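Local coordinates for protein multi-copper Oxidase CueO (Ochrobactrum, PDB 6EVG) that oxidises lignin model compounds and lignosulfonate as a laccase-like multi-copper oxidase, probably passing electrons through bound copper to oxygen, at residues 244-256 with 453-465. Numbering follows the deposited sequence.
Sequences LVVASDGGFIGNP and PPAHQSGWKDTAL. With EDO (1,2-ethanediol), chain D.
D249, at the S248-G251 type I turn, reaches into the bend 461-463, where its OD2 accepts three bonds. D462 N, 2.9 Å away, takes the anti lone pair of D249 OD2; K461 NZ and T463 N meet it from opposite sides of the carboxylate plane, each about 40° out. K461 folds back at chi3 and chi4 (60° and 58°), which brings NZ 2.9 Å from D249 OD2 in a salt bridge. NZ also donates to S248 OG (3.0 Å), itself hydrogen-bonded to R269 O, and to T463 O, and forms a salt bridge with E268. An alanine in place of K461 would probably leave D249 and E268 without their shared positive charge. G250 N donates to W460 O (2.9 Å), and two waters link G251 O and F252 O to the W460 backbone. I253 lays CD1 against A455 O (3.6 Å) and CG2 near G459 N, while V245 CB packs on H456 CB at 3.6 Å; H456 ND1 is hydrogen-bonded to E257. The contact joins two cupredoxin-like domains: the edge hairpin 243-248/251-259, next to strand 269-275, meets the loop from strand 442-448 to strand 463-466, with the T463 side chain about 11 Å from a bound copper.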
loop_
_atom_site.group_PDB
_atom_site.type_symbol
_atom_site.label_atom_id
_atom_site.label_comp_id
_atom_site.label_asym_id
_atom_site.label_seq_id
_atom_site.Cartn_x
_atom_site.Cartn_y
_atom_site.Cartn_z
ATOM N N LEU A 244 -11.538 14.375 5.444
ATOM C CA LEU A 244 -11.655 14.956 4.123
ATOM C C LEU A 244 -10.618 14.277 3.200
ATOM O O LEU A 244 -9.425 14.532 3.325
ATOM C CB LEU A 244 -11.454 16.466 4.143
ATOM C CG LEU A 244 -11.531 17.142 2.757
ATOM C CD1 LEU A 244 -12.938 17.038 2.177
ATOM C CD2 LEU A 244 -11.119 18.573 2.888
ATOM N N VAL A 245 -11.093 13.403 2.315
ATOM C CA VAL A 245 -10.146 12.659 1.470
ATOM C C VAL A 245 -9.717 13.539 0.315
ATOM O O VAL A 245 -10.560 13.990 -0.483
ATOM C CB VAL A 245 -10.763 11.349 0.955
ATOM C CG1 VAL A 245 -9.654 10.610 0.184
ATOM C CG2 VAL A 245 -11.298 10.489 2.065
ATOM N N VAL A 246 -8.412 13.808 0.224
ATOM C CA VAL A 246 -7.869 14.638 -0.818
ATOM C C VAL A 246 -7.072 13.849 -1.874
ATOM O O VAL A 246 -6.826 14.427 -2.947
ATOM C CB VAL A 246 -6.996 15.782 -0.270
ATOM C CG1 VAL A 246 -7.836 16.728 0.580
ATOM C CG2 VAL A 246 -5.759 15.312 0.499
ATOM N N ALA A 247 -6.699 12.622 -1.594
ATOM C CA ALA A 247 -5.884 11.849 -2.558
ATOM C C ALA A 247 -5.996 10.394 -2.214
ATOM O O ALA A 247 -6.216 9.990 -1.085
ATOM C CB ALA A 247 -4.418 12.264 -2.473
ATOM N N SER A 248 -5.767 9.574 -3.272
ATOM C CA SER A 248 -5.485 8.140 -3.076
ATOM C C SER A 248 -4.159 7.799 -3.783
ATOM O O SER A 248 -3.324 8.698 -3.960
ATOM C CB SER A 248 -6.672 7.255 -3.482
ATOM O OG SER A 248 -6.477 5.894 -3.079
ATOM N N ASP A 249 -3.987 6.542 -4.147
ATOM C CA ASP A 249 -2.666 5.995 -4.554
ATOM C C ASP A 249 -1.972 6.880 -5.572
ATOM O O ASP A 249 -0.746 7.079 -5.510
ATOM C CB ASP A 249 -2.900 4.620 -5.219
ATOM C CG ASP A 249 -3.840 3.703 -4.514
ATOM O OD1 ASP A 249 -3.982 3.733 -3.275
ATOM O OD2 ASP A 249 -4.503 2.907 -5.274
ATOM N N GLY A 250 -2.710 7.309 -6.604
ATOM C CA GLY A 250 -2.186 8.011 -7.729
ATOM C C GLY A 250 -2.295 9.508 -7.670
ATOM O O GLY A 250 -2.035 10.172 -8.697
ATOM N N GLY A 251 -2.685 10.047 -6.522
ATOM C CA GLY A 251 -2.671 11.480 -6.315
ATOM C C GLY A 251 -4.030 12.106 -6.057
ATOM O O GLY A 251 -4.984 11.439 -5.604
ATOM N N PHE A 252 -4.066 13.402 -6.249
ATOM C CA PHE A 252 -5.196 14.220 -5.778
ATOM C C PHE A 252 -6.440 13.939 -6.564
ATOM O O PHE A 252 -6.438 13.623 -7.765
ATOM C CB PHE A 252 -4.822 15.695 -5.821
ATOM C CG PHE A 252 -3.686 16.067 -4.948
ATOM C CD1 PHE A 252 -3.735 15.851 -3.567
ATOM C CD2 PHE A 252 -2.468 16.575 -5.484
ATOM C CE1 PHE A 252 -2.687 16.164 -2.757
ATOM C CE2 PHE A 252 -1.410 16.875 -4.630
ATOM C CZ PHE A 252 -1.510 16.670 -3.277
ATOM N N ILE A 253 -7.564 14.170 -5.865
ATOM C CA ILE A 253 -8.893 14.215 -6.517
ATOM C C ILE A 253 -9.339 15.648 -6.623
ATOM O O ILE A 253 -9.073 16.466 -5.747
ATOM C CB ILE A 253 -9.922 13.353 -5.891
ATOM C CG1 ILE A 253 -10.068 13.643 -4.431
ATOM C CG2 ILE A 253 -9.662 11.894 -6.202
ATOM C CD1 ILE A 253 -11.367 13.076 -3.811
ATOM N N GLY A 254 -10.011 15.923 -7.734
ATOM C CA GLY A 254 -10.426 17.289 -8.000
ATOM C C GLY A 254 -11.388 17.882 -6.990
ATOM O O GLY A 254 -11.267 19.047 -6.652
ATOM N N ASN A 255 -12.296 17.031 -6.495
ATOM C CA ASN A 255 -13.333 17.449 -5.528
ATOM C C ASN A 255 -13.226 16.617 -4.260
ATOM O O ASN A 255 -13.923 15.638 -4.110
ATOM C CB ASN A 255 -14.703 17.324 -6.202
ATOM C CG ASN A 255 -14.734 18.037 -7.573
ATOM O OD1 ASN A 255 -14.326 19.180 -7.701
ATOM N ND2 ASN A 255 -15.205 17.363 -8.574
ATOM N N PRO A 256 -12.329 17.027 -3.338
ATOM C CA PRO A 256 -12.158 16.300 -2.063
ATOM C C PRO A 256 -13.512 15.992 -1.419
ATOM O O PRO A 256 -14.459 16.843 -1.400
ATOM C CB PRO A 256 -11.357 17.252 -1.209
ATOM C CG PRO A 256 -10.474 17.970 -2.200
ATOM C CD PRO A 256 -11.344 18.106 -3.480
ATOM N N PRO A 453 -18.010 4.821 -8.544
ATOM C CA PRO A 453 -17.379 4.897 -7.248
ATOM C C PRO A 453 -17.645 6.219 -6.582
ATOM O O PRO A 453 -17.876 7.240 -7.266
ATOM C CB PRO A 453 -15.882 4.771 -7.572
ATOM C CG PRO A 453 -15.737 5.259 -8.937
ATOM C CD PRO A 453 -17.011 4.819 -9.628
ATOM N N PRO A 454 -17.543 6.270 -5.254
ATOM C CA PRO A 454 -17.593 7.582 -4.546
ATOM C C PRO A 454 -16.389 8.401 -4.988
ATOM O O PRO A 454 -15.350 7.868 -5.399
ATOM C CB PRO A 454 -17.540 7.202 -3.074
ATOM C CG PRO A 454 -16.796 5.944 -3.087
ATOM C CD PRO A 454 -17.203 5.189 -4.328
ATOM N N ALA A 455 -16.489 9.714 -4.788
ATOM C CA ALA A 455 -15.446 10.624 -5.214
ATOM C C ALA A 455 -14.048 10.247 -4.675
ATOM O O ALA A 455 -13.056 10.297 -5.403
ATOM C CB ALA A 455 -15.761 12.075 -4.825
ATOM N N HIS A 456 -13.985 9.850 -3.404
ATOM C CA HIS A 456 -12.696 9.542 -2.806
ATOM C C HIS A 456 -11.979 8.351 -3.477
ATOM O O HIS A 456 -10.744 8.209 -3.295
ATOM C CB HIS A 456 -12.766 9.379 -1.299
ATOM C CG HIS A 456 -13.396 8.123 -0.778
ATOM N ND1 HIS A 456 -14.763 7.935 -0.690
ATOM C CD2 HIS A 456 -12.864 7.030 -0.180
ATOM C CE1 HIS A 456 -15.024 6.794 -0.066
ATOM N NE2 HIS A 456 -13.887 6.195 0.240
ATOM N N GLN A 457 -12.745 7.487 -4.179
ATOM C CA GLN A 457 -12.173 6.328 -4.844
ATOM C C GLN A 457 -12.127 6.506 -6.357
ATOM O O GLN A 457 -11.906 5.512 -7.060
ATOM C CB GLN A 457 -12.991 5.107 -4.496
ATOM C CG GLN A 457 -12.972 4.773 -3.004
ATOM C CD GLN A 457 -13.950 3.687 -2.569
ATOM O OE1 GLN A 457 -14.731 3.183 -3.363
ATOM N NE2 GLN A 457 -13.834 3.257 -1.306
ATOM N N SER A 458 -12.308 7.722 -6.852
ATOM C CA SER A 458 -12.516 7.962 -8.287
ATOM C C SER A 458 -11.297 8.450 -9.039
ATOM O O SER A 458 -11.355 8.551 -10.271
ATOM C CB SER A 458 -13.658 8.951 -8.501
ATOM O OG SER A 458 -13.269 10.265 -8.060
ATOM N N GLY A 459 -10.223 8.792 -8.328
ATOM C CA GLY A 459 -9.031 9.329 -8.984
ATOM C C GLY A 459 -8.119 8.225 -9.556
ATOM O O GLY A 459 -8.550 7.103 -9.773
ATOM N N TRP A 460 -6.869 8.583 -9.791
ATOM C CA TRP A 460 -5.914 7.537 -10.227
ATOM C C TRP A 460 -5.588 6.604 -9.104
ATOM O O TRP A 460 -5.258 7.086 -7.974
ATOM C CB TRP A 460 -4.643 8.185 -10.789
ATOM C CG TRP A 460 -4.795 8.732 -12.142
ATOM C CD1 TRP A 460 -4.780 10.034 -12.558
ATOM C CD2 TRP A 460 -5.028 7.956 -13.353
ATOM N NE1 TRP A 460 -4.988 10.129 -13.902
ATOM C CE2 TRP A 460 -5.113 8.860 -14.434
ATOM C CE3 TRP A 460 -5.096 6.595 -13.604
ATOM C CZ2 TRP A 460 -5.277 8.418 -15.746
ATOM C CZ3 TRP A 460 -5.247 6.176 -14.934
ATOM C CH2 TRP A 460 -5.308 7.059 -15.962
ATOM N N LYS A 461 -5.651 5.298 -9.364
ATOM C CA LYS A 461 -5.343 4.306 -8.341
ATOM C C LYS A 461 -4.456 3.212 -8.935
ATOM O O LYS A 461 -4.326 3.042 -10.154
ATOM C CB LYS A 461 -6.639 3.741 -7.728
ATOM C CG LYS A 461 -7.226 4.780 -6.701
ATOM C CD LYS A 461 -8.424 4.357 -5.937
ATOM C CE LYS A 461 -8.204 3.146 -5.111
ATOM N NZ LYS A 461 -7.116 3.181 -4.074
ATOM N N ASP A 462 -3.798 2.490 -8.018
ATOM C CA ASP A 462 -3.058 1.286 -8.384
ATOM C C ASP A 462 -3.461 0.081 -7.571
ATOM O O ASP A 462 -2.996 -1.029 -7.911
ATOM C CB ASP A 462 -1.507 1.514 -8.356
ATOM C CG ASP A 462 -0.973 1.916 -6.990
ATOM O OD1 ASP A 462 -1.234 1.171 -6.003
ATOM O OD2 ASP A 462 -0.273 2.958 -6.897
ATOM N N THR A 463 -4.270 0.222 -6.513
ATOM C CA THR A 463 -4.677 -0.859 -5.660
ATOM C C THR A 463 -6.170 -0.573 -5.338
ATOM O O THR A 463 -6.496 0.570 -5.053
ATOM C CB THR A 463 -3.845 -0.944 -4.375
ATOM O OG1 THR A 463 -2.442 -0.987 -4.752
ATOM C CG2 THR A 463 -4.173 -2.126 -3.555
ATOM N N ALA A 464 -7.029 -1.587 -5.380
ATOM C CA ALA A 464 -8.467 -1.386 -5.095
ATOM C C ALA A 464 -9.071 -2.609 -4.495
ATOM O O ALA A 464 -8.788 -3.723 -4.961
ATOM C CB ALA A 464 -9.216 -1.019 -6.328
ATOM N N LEU A 465 -9.950 -2.437 -3.516
ATOM C CA LEU A 465 -10.629 -3.558 -2.904
ATOM C C LEU A 465 -11.831 -3.960 -3.775
ATOM O O LEU A 465 -12.742 -3.167 -4.001
ATOM C CB LEU A 465 -11.097 -3.220 -1.481
ATOM C CG LEU A 465 -11.649 -4.376 -0.665
ATOM C CD1 LEU A 465 -10.685 -5.554 -0.495
ATOM C CD2 LEU A 465 -12.158 -3.880 0.682
HETATM C C1 EDO D . -11.668 1.163 -3.494
HETATM O O1 EDO D . -10.513 0.359 -3.270
HETATM C C2 EDO D . -12.769 0.314 -4.084
HETATM O O2 EDO D . -13.251 -0.687 -3.173
HETATM O O HOH W 1 -6.455 9.065 -6.350
HETATM O O HOH W 2 -5.754 11.145 -8.933
#